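Local atomic coordinates of Beta/gamma crystallin 'Greek key' domain-containing protein (Methanosaeta thermophila PT, PDB entry 5HT7), a protein that binds transition-metal ions, here iron(II), as a trimeric betagamma-crystallin whose wider cellular role is not established. Residues L4-D7 and G12-K15. Residues are numbered along the deposited sequence; the frame is centred on the assembly and turned at random.
Sequences LFAD and GVHK. With FE2 (Fe (II) ion), chain D.
Leu4 and Lys15 face each other as a hydrogen-bonded antiparallel pair: Leu4 N gives a nearly straight bond to Lys15 O (2.9 Å, 172° at the hydrogen), and Lys15 N returns one to Leu4 O. On the face they share, apolar Leu4 suits a buried place against Phe30, Met37 and Ile76, while the long Lys15 chain carries its ammonium away to salt bridges with Asp21 and Asp27. Leu4 O also receives a CA-H...O contact from His14, 3.1 Å from His14 CA.

Phe5 and His14 form the next, non-hydrogen-bonded antiparallel pair, their side chains side by side on the other face. The large apolar ring of Phe5 suits its buried place, packing also on Ser36 and Val38. Phe5 CD1 meets His14 CB at 3.6 Å; the rings themselves are inclined by 37°. With chi1 at 70°, His14 CG sits between its backbone N and carbonyl carbon, and the imidazole leads away from strand 3-5 to bind iron through NE2 at 2.2 Å. His16 and the equivalent histidines of two neighbouring subunits complete this trimer-joining site. The pairing forms the first beta hairpin of the betagamma-crystallin Greek key domain, with strand 14-16 outermost in its sheet within the chain.

At Ala6 the chain turns a corner, yet Ala6 N still bonds to Val13 O at 2.9 Å. Ala6 CB, a small methyl, lies 3.6 Å from Val13 CG2. Finally, Asp7 OD2 approaches Gly12 CA to 3.5 Å, the carboxylate lying close against a bare alpha carbon whose positive phi glycine adopts readily.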
loop_
_atom_site.group_PDB
_atom_site.type_symbol
_atom_site.label_atom_id
_atom_site.label_comp_id
_atom_site.label_asym_id
_atom_site.label_seq_id
_atom_site.Cartn_x
_atom_site.Cartn_y
_atom_site.Cartn_z
ATOM N N LEU A 4 5.494 -5.239 -4.638
ATOM C CA LEU A 4 5.728 -5.534 -6.054
ATOM C C LEU A 4 5.042 -4.488 -6.892
ATOM O O LEU A 4 3.978 -4.012 -6.521
ATOM C CB LEU A 4 5.188 -6.907 -6.451
ATOM C CG LEU A 4 5.751 -8.120 -5.710
ATOM C CD1 LEU A 4 5.074 -9.383 -6.227
ATOM C CD2 LEU A 4 7.265 -8.177 -5.886
ATOM N N PHE A 5 5.637 -4.167 -8.037
ATOM C CA PHE A 5 5.098 -3.152 -8.928
ATOM C C PHE A 5 5.041 -3.688 -10.352
ATOM O O PHE A 5 5.983 -4.337 -10.811
ATOM C CB PHE A 5 5.956 -1.875 -8.897
ATOM C CG PHE A 5 5.964 -1.170 -7.569
ATOM C CD1 PHE A 5 5.058 -0.163 -7.304
ATOM C CD2 PHE A 5 6.873 -1.520 -6.588
ATOM C CE1 PHE A 5 5.046 0.480 -6.076
ATOM C CE2 PHE A 5 6.877 -0.878 -5.359
ATOM C CZ PHE A 5 5.953 0.126 -5.105
ATOM N N ALA A 6 3.954 -3.397 -11.051
ATOM C CA ALA A 6 3.793 -3.840 -12.438
ATOM C C ALA A 6 4.820 -3.224 -13.390
ATOM O O ALA A 6 5.257 -3.872 -14.336
ATOM C CB ALA A 6 2.396 -3.533 -12.921
ATOM N N ASP A 7 5.200 -1.971 -13.166
ATOM C CA ASP A 7 6.162 -1.331 -14.050
ATOM C C ASP A 7 7.501 -1.135 -13.366
ATOM O O ASP A 7 7.604 -1.192 -12.143
ATOM C CB ASP A 7 5.628 0.018 -14.549
ATOM C CG ASP A 7 4.354 -0.126 -15.358
ATOM O OD1 ASP A 7 4.219 -1.126 -16.100
ATOM O OD2 ASP A 7 3.479 0.754 -15.243
ATOM N N GLY A 12 3.045 1.823 -11.707
ATOM C CA GLY A 12 2.034 0.854 -12.088
ATOM C C GLY A 12 1.314 0.280 -10.879
ATOM O O GLY A 12 1.613 0.651 -9.740
ATOM N N VAL A 13 0.350 -0.611 -11.115
ATOM C CA VAL A 13 -0.365 -1.239 -10.006
ATOM C C VAL A 13 0.637 -1.957 -9.090
ATOM O O VAL A 13 1.664 -2.446 -9.544
ATOM C CB VAL A 13 -1.446 -2.245 -10.487
ATOM C CG1 VAL A 13 -2.587 -1.505 -11.192
ATOM C CG2 VAL A 13 -0.845 -3.295 -11.403
ATOM N N HIS A 14 0.352 -1.968 -7.793
ATOM C CA HIS A 14 1.297 -2.543 -6.850
ATOM C C HIS A 14 0.598 -3.551 -5.956
ATOM O O HIS A 14 -0.633 -3.583 -5.879
ATOM C CB HIS A 14 1.966 -1.441 -6.023
ATOM C CG HIS A 14 1.056 -0.780 -5.041
ATOM N ND1 HIS A 14 0.286 0.316 -5.360
ATOM C CD2 HIS A 14 0.811 -1.047 -3.735
ATOM C CE1 HIS A 14 -0.407 0.692 -4.296
ATOM N NE2 HIS A 14 -0.111 -0.128 -3.302
ATOM N N LYS A 15 1.402 -4.373 -5.289
ATOM C CA LYS A 15 0.921 -5.464 -4.466
ATOM C C LYS A 15 1.787 -5.579 -3.216
ATOM O O LYS A 15 2.997 -5.716 -3.321
ATOM C CB LYS A 15 0.950 -6.776 -5.261
ATOM C CG LYS A 15 0.467 -8.006 -4.503
ATOM C CD LYS A 15 0.435 -9.216 -5.442
ATOM C CE LYS A 15 0.336 -10.507 -4.637
ATOM N NZ LYS A 15 -0.884 -10.570 -3.810
HETATM FE FE FE2 D . -0.839 0.230 -1.211
#